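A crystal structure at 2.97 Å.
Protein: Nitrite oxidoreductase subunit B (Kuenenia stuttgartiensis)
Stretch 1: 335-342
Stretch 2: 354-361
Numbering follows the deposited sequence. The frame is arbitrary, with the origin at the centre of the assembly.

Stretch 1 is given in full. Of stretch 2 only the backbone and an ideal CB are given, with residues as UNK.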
ATOM      1  N   SER A 335     -31.916  -0.302   4.506  1.00 45.71           N
ATOM      2  CA  SER A 335     -32.961  -0.353   5.510  1.00 45.07           C
ATOM      3  C   SER A 335     -32.359  -0.038   6.877  1.00 42.34           C
ATOM      4  O   SER A 335     -31.140  -0.023   7.065  1.00 45.30           O
ATOM      5  CB  SER A 335     -33.653  -1.716   5.504  1.00 40.67           C
ATOM      6  OG  SER A 335     -32.806  -2.722   6.027  1.00 47.93           O
ATOM      7  N   ARG A 336     -33.236   0.216   7.848  1.00 44.04           N
ATOM      8  CA  ARG A 336     -32.764   0.526   9.193  1.00 40.22           C
ATOM      9  C   ARG A 336     -31.955  -0.618   9.793  1.00 38.91           C
ATOM     10  O   ARG A 336     -30.925  -0.385  10.436  1.00 38.83           O
ATOM     11  CB  ARG A 336     -33.943   0.868  10.100  1.00 41.49           C
ATOM     12  CG  ARG A 336     -33.532   1.057  11.542  1.00 37.05           C
ATOM     13  CD  ARG A 336     -34.671   1.573  12.385  1.00 43.10           C
ATOM     14  NE  ARG A 336     -34.184   2.164  13.625  1.00 47.75           N
ATOM     15  CZ  ARG A 336     -34.920   2.926  14.424  1.00 47.18           C
ATOM     16  NH1 ARG A 336     -36.181   3.188  14.111  1.00 50.33           N
ATOM     17  NH2 ARG A 336     -34.397   3.426  15.534  1.00 42.01           N
ATOM     18  N   GLU A 337     -32.390  -1.863   9.585  1.00 40.08           N
ATOM     19  CA  GLU A 337     -31.692  -2.976  10.221  1.00 44.72           C
ATOM     20  C   GLU A 337     -30.400  -3.349   9.503  1.00 40.29           C
ATOM     21  O   GLU A 337     -29.452  -3.800  10.154  1.00 37.92           O
ATOM     22  CB  GLU A 337     -32.609  -4.196  10.314  1.00 43.30           C
ATOM     23  CG  GLU A 337     -32.323  -5.066  11.529  1.00 47.72           C
ATOM     24  CD  GLU A 337     -33.227  -6.277  11.625  1.00 55.67           C
ATOM     25  OE1 GLU A 337     -33.798  -6.682  10.590  1.00 49.16           O
ATOM     26  OE2 GLU A 337     -33.364  -6.828  12.737  1.00 57.71           O
ATOM     27  N   LEU A 338     -30.329  -3.168   8.183  1.00 38.65           N
ATOM     28  CA  LEU A 338     -29.089  -3.484   7.480  1.00 39.65           C
ATOM     29  C   LEU A 338     -27.983  -2.499   7.836  1.00 41.04           C
ATOM     30  O   LEU A 338     -26.836  -2.903   8.059  1.00 40.38           O
ATOM     31  CB  LEU A 338     -29.314  -3.505   5.969  1.00 36.51           C
ATOM     32  CG  LEU A 338     -28.022  -3.708   5.175  1.00 34.30           C
ATOM     33  CD1 LEU A 338     -27.603  -5.167   5.193  1.00 43.79           C
ATOM     34  CD2 LEU A 338     -28.168  -3.206   3.751  1.00 34.69           C
ATOM     35  N   LEU A 339     -28.307  -1.204   7.906  1.00 41.10           N
ATOM     36  CA  LEU A 339     -27.294  -0.211   8.252  1.00 39.32           C
ATOM     37  C   LEU A 339     -26.740  -0.462   9.647  1.00 41.80           C
ATOM     38  O   LEU A 339     -25.547  -0.252   9.897  1.00 46.33           O
ATOM     39  CB  LEU A 339     -27.881   1.196   8.152  1.00 31.04           C
ATOM     40  CG  LEU A 339     -26.920   2.345   8.464  1.00 32.01           C
ATOM     41  CD1 LEU A 339     -25.756   2.350   7.487  1.00 41.56           C
ATOM     42  CD2 LEU A 339     -27.648   3.679   8.448  1.00 36.49           C
ATOM     43  N   ALA A 340     -27.590  -0.916  10.568  1.00 39.83           N
ATOM     44  CA  ALA A 340     -27.110  -1.268  11.900  1.00 36.73           C
ATOM     45  C   ALA A 340     -26.241  -2.517  11.854  1.00 35.65           C
ATOM     46  O   ALA A 340     -25.233  -2.606  12.564  1.00 45.33           O
ATOM     47  CB  ALA A 340     -28.289  -1.460  12.851  1.00 41.27           C
ATOM     48  N   VAL A 341     -26.613  -3.493  11.020  1.00 33.58           N
ATOM     49  CA  VAL A 341     -25.812  -4.707  10.898  1.00 37.34           C
ATOM     50  C   VAL A 341     -24.512  -4.413  10.159  1.00 38.27           C
ATOM     51  O   VAL A 341     -23.453  -4.959  10.491  1.00 37.24           O
ATOM     52  CB  VAL A 341     -26.628  -5.814  10.205  1.00 41.97           C
ATOM     53  CG1 VAL A 341     -25.730  -6.976   9.800  1.00 36.97           C
ATOM     54  CG2 VAL A 341     -27.745  -6.300  11.115  1.00 38.30           C
ATOM     55  N   MET A 342     -24.565  -3.533   9.153  1.00 39.52           N
ATOM     56  CA  MET A 342     -23.340  -3.129   8.470  1.00 38.05           C
ATOM     57  C   MET A 342     -22.417  -2.352   9.398  1.00 44.47           C
ATOM     58  O   MET A 342     -21.191  -2.416   9.248  1.00 50.22           O
ATOM     59  CB  MET A 342     -23.672  -2.296   7.233  1.00 36.45           C
ATOM     60  CG  MET A 342     -24.272  -3.092   6.088  1.00 40.79           C
ATOM     61  SD  MET A 342     -24.278  -2.167   4.542  1.00 57.56           S
ATOM     62  CE  MET A 342     -25.466  -0.883   4.922  1.00 49.67           C
ATOM     63  N   UNK A 354     -24.899 -13.820  17.461  1.00 46.39           N
ATOM     64  CA  UNK A 354     -26.227 -13.231  17.393  1.00 46.84           C
ATOM     65  C   UNK A 354     -26.124 -11.719  17.545  1.00 43.33           C
ATOM     66  O   UNK A 354     -25.235 -11.210  18.234  1.00 36.81           O
ATOM     67  CB  UNK A 354     -27.141 -13.822  18.468  1.00 46.84           C
ATOM     68  N   UNK A 355     -27.054 -11.006  16.910  1.00 37.35           N
ATOM     69  CA  UNK A 355     -27.131  -9.556  17.023  1.00 35.28           C
ATOM     70  C   UNK A 355     -28.533  -9.131  17.441  1.00 41.04           C
ATOM     71  O   UNK A 355     -29.514  -9.843  17.209  1.00 43.91           O
ATOM     72  CB  UNK A 355     -26.743  -8.891  15.701  1.00 35.28           C
ATOM     73  N   UNK A 356     -28.615  -7.960  18.072  1.00 39.80           N
ATOM     74  CA  UNK A 356     -29.895  -7.312  18.342  1.00 43.61           C
ATOM     75  C   UNK A 356     -29.632  -5.837  18.628  1.00 47.63           C
ATOM     76  O   UNK A 356     -28.554  -5.463  19.099  1.00 46.14           O
ATOM     77  CB  UNK A 356     -30.622  -7.979  19.511  1.00 43.61           C
ATOM     78  N   UNK A 357     -30.635  -5.009  18.339  1.00 45.88           N
ATOM     79  CA  UNK A 357     -30.488  -3.562  18.224  1.00 47.42           C
ATOM     80  C   UNK A 357     -31.311  -2.850  19.291  1.00 43.55           C
ATOM     81  O   UNK A 357     -32.473  -3.201  19.526  1.00 43.75           O
ATOM     82  CB  UNK A 357     -30.906  -3.090  16.830  1.00 47.42           C
ATOM     83  N   UNK A 358     -30.699  -1.858  19.940  1.00 37.20           N
ATOM     84  CA  UNK A 358     -31.396  -0.937  20.831  1.00 38.10           C
ATOM     85  C   UNK A 358     -31.604   0.373  20.081  1.00 47.48           C
ATOM     86  O   UNK A 358     -30.644   0.964  19.577  1.00 46.07           O
ATOM     87  CB  UNK A 358     -30.617  -0.715  22.129  1.00 38.10           C
ATOM     88  N   UNK A 359     -32.853   0.824  20.012  1.00 55.30           N
ATOM     89  CA  UNK A 359     -33.201   1.908  19.104  1.00 45.83           C
ATOM     90  C   UNK A 359     -32.849   3.281  19.669  1.00 47.19           C
ATOM     91  O   UNK A 359     -32.896   3.520  20.879  1.00 57.58           O
ATOM     92  CB  UNK A 359     -34.695   1.852  18.779  1.00 45.83           C
ATOM     93  N   UNK A 360     -32.501   4.188  18.756  1.00 41.94           N
ATOM     94  CA  UNK A 360     -32.082   5.529  19.084  1.00 40.87           C
ATOM     95  C   UNK A 360     -32.817   6.567  18.257  1.00 50.09           C
ATOM     96  O   UNK A 360     -33.634   6.238  17.391  1.00 56.23           O
ATOM     97  CB  UNK A 360     -30.572   5.671  18.886  1.00 40.87           C
ATOM     98  N   UNK A 361     -32.545   7.844  18.516  1.00 45.41           N
ATOM     99  CA  UNK A 361     -33.257   8.910  17.802  1.00 46.23           C
ATOM    100  C   UNK A 361     -32.856   9.002  16.337  1.00 44.28           C
ATOM    101  O   UNK A 361     -31.770   8.589  15.923  1.00 45.40           O
ATOM    102  CB  UNK A 361     -33.004  10.256  18.484  1.00 46.23           C
TER

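Stretch 1 is a helix from Arg336 to Met342, and the strand 354-358 passes it with axes 9.6 Å apart at closest, the two chain directions 118° apart. Within the strand the CA-to-CB bonds alternate, so that 355 and 357 point toward the helix while 356 points away.

Position 354 has extended backbone angles and no atom of stretch 1 within 5.5 Å of its ideal CB. Almost any residue would suit; the deposited one is Glu354, which makes no contact with the helix.

At 355 the CB points toward the helix but stops 5.4 Å from Val341 CG2, leaving space for a large side chain. Val341 offers an apolar methyl and, further out, Glu337 offers a carboxylate. A long aliphatic residue or phenylalanine could cover the first; a side chain with a donor at its tip could serve both. The residue is Tyr355, with chi1 at 81° (p). Val341 CG2 sits over one face of its ring, 3.9 Å from the centroid and 22° off the normal, a CH-pi contact whose closest pair is Val341 CG2 and Tyr355 CE2 at 3.6 Å. Tyr355 OH donates a weak hydrogen bond to Glu337 OE2 at 3.1 Å, near the plane of the ring.

Position 356 points away and meets nothing of stretch 1, so a polar residue is easily accommodated. It is Lys356.

Position 357 points toward the helix, with its ideal CB 5.0 Å from Ala340 CB. The small alanine leaves room for valine, leucine, isoleucine or methionine; the extended backbone favours a beta-branched one. Ile357 (m, t) fills the gap with CD1, which lies 3.6 Å from Ala340 CB and also 3.6 Å from the aliphatic CG of Glu337.

Position 358 again points away, so a polar or charged residue would do as well as most; it is Glu358.

At 359 the CB points sideways, but its ideal position is 3.6 Å from Arg336 NH2. The positive charge makes aspartate or glutamate attractive, although a neutral polar residue could also fit. Glu359 brings OE2 to 3.0 Å from Arg336 NH1, forming a salt bridge. The oxygen lies over one face of the guanidinium, so the attraction is of charges, with no N-H directed at it.

Position 360, at phi/psi -131/177, does not demand glycine, and its ideal CB has no atom of stretch 1 within 5.5 Å, so small or polar residues would also fit. It is Gly360, whose O lies 3.5 Å from Arg336 NH2.

Position 361 points away, and its phi of -70° is compatible with proline; Pro361 makes no contact with the helix.

Stretch 2 (354-361) EYKIEEGP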
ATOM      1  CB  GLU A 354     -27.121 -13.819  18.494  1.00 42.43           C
ATOM      2  CG  GLU A 354     -28.605 -13.739  18.236  1.00 55.01           C
ATOM      3  CD  GLU A 354     -29.364 -14.885  18.884  1.00 55.95           C
ATOM      4  OE1 GLU A 354     -28.711 -15.815  19.401  1.00 62.44           O
ATOM      5  OE2 GLU A 354     -30.613 -14.856  18.881  1.00 62.64           O
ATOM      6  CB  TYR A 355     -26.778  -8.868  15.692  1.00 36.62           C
ATOM      7  CG  TYR A 355     -27.931  -8.848  14.703  1.00 40.18           C
ATOM      8  CD1 TYR A 355     -28.186  -9.937  13.881  1.00 43.42           C
ATOM      9  CD2 TYR A 355     -28.770  -7.742  14.598  1.00 38.01           C
ATOM     10  CE1 TYR A 355     -29.240  -9.928  12.984  1.00 42.26           C
ATOM     11  CE2 TYR A 355     -29.827  -7.726  13.706  1.00 40.64           C
ATOM     12  CZ  TYR A 355     -30.056  -8.822  12.900  1.00 40.64           C
ATOM     13  OH  TYR A 355     -31.103  -8.814  12.007  1.00 49.51           O
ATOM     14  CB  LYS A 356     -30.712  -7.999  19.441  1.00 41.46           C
ATOM     15  CG  LYS A 356     -30.148  -8.029  20.818  1.00 45.41           C
ATOM     16  CD  LYS A 356     -31.263  -8.382  21.781  1.00 46.69           C
ATOM     17  CE  LYS A 356     -32.063  -7.144  22.122  1.00 48.83           C
ATOM     18  NZ  LYS A 356     -31.162  -6.116  22.709  1.00 46.19           N
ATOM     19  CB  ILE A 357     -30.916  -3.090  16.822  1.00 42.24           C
ATOM     20  CG1 ILE A 357     -29.997  -3.684  15.756  1.00 45.85           C
ATOM     21  CG2 ILE A 357     -30.959  -1.572  16.741  1.00 39.62           C
ATOM     22  CD1 ILE A 357     -30.620  -3.733  14.385  1.00 41.16           C
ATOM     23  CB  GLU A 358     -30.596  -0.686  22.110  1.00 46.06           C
ATOM     24  CG  GLU A 358     -30.505  -1.873  23.049  1.00 47.83           C
ATOM     25  CD  GLU A 358     -29.752  -1.541  24.322  1.00 58.67           C
ATOM     26  OE1 GLU A 358     -29.217  -0.415  24.423  1.00 45.11           O
ATOM     27  OE2 GLU A 358     -29.695  -2.405  25.223  1.00 62.04           O
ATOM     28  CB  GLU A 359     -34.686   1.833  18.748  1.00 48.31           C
ATOM     29  CG  GLU A 359     -34.936   0.885  17.583  1.00 58.95           C
ATOM     30  CD  GLU A 359     -36.392   0.783  17.189  1.00 65.01           C
ATOM     31  OE1 GLU A 359     -37.241   0.558  18.076  1.00 65.54           O
ATOM     32  OE2 GLU A 359     -36.685   0.920  15.983  1.00 73.53           O
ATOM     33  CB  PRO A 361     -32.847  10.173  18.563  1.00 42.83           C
ATOM     34  CG  PRO A 361     -31.486   9.852  19.085  1.00 46.84           C
ATOM     35  CD  PRO A 361     -31.499   8.376  19.408  1.00 37.88           C
TER
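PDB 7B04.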